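Local atomic coordinates of acyl-CoA dehydrogenase domain protein Tcur3481 (Thermomonospora curvata, PDB entry 6WY9), a protein that binds FAD and probably acts as an acyl-CoA dehydrogenase. Residues A300-W303 with A304-G308. Numbering follows the deposited sequence.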
ATOM      1  N   ALA B 300      -1.124  16.127   9.901  1.00 36.18           N
ATOM      2  CA  ALA B 300      -1.713  16.732   8.705  1.00 36.55           C
ATOM      3  C   ALA B 300      -0.725  16.683   7.547  1.00 34.70           C
ATOM      4  O   ALA B 300      -1.096  16.349   6.421  1.00 35.44           O
ATOM      5  CB  ALA B 300      -2.150  18.167   8.983  1.00 37.39           C
ATOM      6  N   LYS B 301       0.543  16.984   7.817  1.00 36.77           N
ATOM      7  CA  LYS B 301       1.562  17.006   6.761  1.00 35.42           C
ATOM      8  C   LYS B 301       1.830  15.614   6.201  1.00 36.84           C
ATOM      9  O   LYS B 301       2.044  15.451   4.987  1.00 35.79           O
ATOM     10  CB  LYS B 301       2.854  17.641   7.318  1.00 38.46           C
ATOM     11  CG  LYS B 301       4.015  17.765   6.309  1.00 40.14           C
ATOM     12  CD  LYS B 301       3.563  18.566   5.054  1.00 43.89           C
ATOM     13  CE  LYS B 301       4.787  19.054   4.241  1.00 47.57           C
ATOM     14  NZ  LYS B 301       5.826  17.982   4.019  1.00 49.75           N
ATOM     15  N   TRP B 302       1.860  14.580   7.064  1.00 34.82           N
ATOM     16  CA  TRP B 302       2.067  13.232   6.531  1.00 33.21           C
ATOM     17  C   TRP B 302       0.920  12.827   5.606  1.00 33.72           C
ATOM     18  O   TRP B 302       1.150  12.237   4.537  1.00 34.21           O
ATOM     19  CB  TRP B 302       2.218  12.199   7.666  1.00 32.94           C
ATOM     20  CG  TRP B 302       2.313  10.788   7.090  1.00 33.75           C
ATOM     21  CD1 TRP B 302       3.436  10.195   6.591  1.00 34.52           C
ATOM     22  CD2 TRP B 302       1.245   9.838   6.921  1.00 33.93           C
ATOM     23  NE1 TRP B 302       3.157   8.924   6.140  1.00 35.46           N
ATOM     24  CE2 TRP B 302       1.817   8.672   6.342  1.00 33.83           C
ATOM     25  CE3 TRP B 302      -0.132   9.846   7.231  1.00 33.05           C
ATOM     26  CZ2 TRP B 302       1.072   7.521   6.063  1.00 32.79           C
ATOM     27  CZ3 TRP B 302      -0.891   8.685   6.932  1.00 34.90           C
ATOM     28  CH2 TRP B 302      -0.281   7.550   6.328  1.00 34.35           C
ATOM     29  N   TRP B 303      -0.327  13.103   6.009  1.00 33.13           N
ATOM     30  CA  TRP B 303      -1.466  12.825   5.120  1.00 34.74           C
ATOM     31  C   TRP B 303      -1.306  13.547   3.781  1.00 34.90           C
ATOM     32  O   TRP B 303      -1.566  12.964   2.721  1.00 35.45           O
ATOM     33  CB  TRP B 303      -2.782  13.221   5.801  1.00 33.95           C
ATOM     34  CG  TRP B 303      -3.347  12.074   6.567  1.00 34.42           C
ATOM     35  CD1 TRP B 303      -3.353  11.911   7.934  1.00 35.51           C
ATOM     36  CD2 TRP B 303      -3.875  10.873   6.012  1.00 33.48           C
ATOM     37  NE1 TRP B 303      -3.894  10.696   8.257  1.00 35.14           N
ATOM     38  CE2 TRP B 303      -4.227  10.033   7.094  1.00 35.31           C
ATOM     39  CE3 TRP B 303      -4.113  10.431   4.695  1.00 33.63           C
ATOM     40  CZ2 TRP B 303      -4.799   8.770   6.916  1.00 34.78           C
ATOM     41  CZ3 TRP B 303      -4.708   9.179   4.499  1.00 34.30           C
ATOM     42  CH2 TRP B 303      -5.056   8.350   5.615  1.00 35.45           C
ATOM     43  N   ALA B 304      -0.865  14.818   3.823  1.00 35.10           N
ATOM     44  CA  ALA B 304      -0.566  15.561   2.593  1.00 35.90           C
ATOM     45  C   ALA B 304       0.501  14.853   1.778  1.00 37.42           C
ATOM     46  O   ALA B 304       0.382  14.734   0.548  1.00 38.41           O
ATOM     47  CB  ALA B 304      -0.073  16.985   2.934  1.00 34.24           C
ATOM     48  N   ASP B 305       1.578  14.426   2.451  1.00 35.01           N
ATOM     49  CA  ASP B 305       2.738  13.866   1.762  1.00 37.03           C
ATOM     50  C   ASP B 305       2.417  12.509   1.162  1.00 38.69           C
ATOM     51  O   ASP B 305       2.968  12.139   0.118  1.00 40.90           O
ATOM     52  CB  ASP B 305       3.917  13.673   2.724  1.00 37.78           C
ATOM     53  CG  ASP B 305       4.409  14.968   3.314  1.00 45.33           C
ATOM     54  OD1 ASP B 305       4.147  16.010   2.719  1.00 47.30           O
ATOM     55  OD2 ASP B 305       5.095  14.887   4.355  1.00 48.94           O
ATOM     56  N   GLU B 306       1.602  11.715   1.851  1.00 36.44           N
ATOM     57  CA  GLU B 306       1.379  10.337   1.415  1.00 37.17           C
ATOM     58  C   GLU B 306       0.035  10.208   0.707  1.00 36.24           C
ATOM     59  O   GLU B 306      -0.031   9.752  -0.435  1.00 35.84           O
ATOM     60  CB  GLU B 306       1.457   9.383   2.627  1.00 39.39           C
ATOM     61  CG  GLU B 306       1.225   7.889   2.320  1.00 40.91           C
ATOM     62  CD  GLU B 306       2.422   7.245   1.627  1.00 44.48           C
ATOM     63  OE1 GLU B 306       3.577   7.708   1.814  1.00 44.00           O
ATOM     64  OE2 GLU B 306       2.193   6.273   0.879  1.00 46.43           O
ATOM     65  N   GLY B 307      -1.039  10.597   1.375  1.00 36.37           N
ATOM     66  CA  GLY B 307      -2.341  10.595   0.716  1.00 38.04           C
ATOM     67  C   GLY B 307      -2.402  11.535  -0.486  1.00 36.76           C
ATOM     68  O   GLY B 307      -2.859  11.149  -1.565  1.00 39.18           O
ATOM     69  N   GLY B 308      -1.923  12.770  -0.324  1.00 37.05           N
ATOM     70  CA  GLY B 308      -1.978  13.717  -1.439  1.00 35.86           C
ATOM     71  C   GLY B 308      -1.191  13.240  -2.647  1.00 36.64           C
ATOM     72  O   GLY B 308      -1.648  13.354  -3.793  1.00 34.37           O
TER
HETATM   73  O   HOH W   1       4.659   7.131   4.349  1.00 34.17           O
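Lys-301 and Asp-305 sit one turn apart on helix 295-319 and are joined by a salt bridge. From CB, the Lys-301 chain sets out with CG anti to the backbone N (chi1 -179°), which puts CG beside the carbonyl carbon; a bend at chi2 (56°) then leads the chain along the Asp-305 carboxylate. CD and CE each come alongside OD1, both at 3.5 Å. A second bend at chi4 (47°) brings NZ to Asp-305 OD1, 2.9 Å away, on the syn lone pair; the approach of NZ to OD2 is weak, and the place of that oxygen is less certain. NZ also donates to the backbone oxygen of Thr-343, so the buried ammonium is held by bonds to both.

The next turn-to-turn pair is Trp-302 with Glu-306. The CB of Glu-306 lies over one face of the indole, 4.1 Å from the centroid of the five-membered ring, a CH-pi contact, while its CG reaches the six-membered ring at CZ2. Carboxylate and indole planes are only 17° apart. A water links the polar ends, accepting from Trp-302 NE1 at 2.9 Å and donating to Glu-306 OE1.

The helix widens into a pi-type turn at 304-308, where Gly-308 N donates to Trp-303 O at 3.1 Å. The neighbouring Trp-303 ring packs on helix 260-288, and its NE1 bonds to the backbone of a chain of another protein in the four-chain assembly.

With an alanine at Lys-301, the Asp-305 carboxylate would probably be left buried without its cation, and Thr-343 O without this donor. The chemistry thus implies a helix segment that buries an ion pair one turn long and also carries tryptophan packing, partly against that chain of another protein.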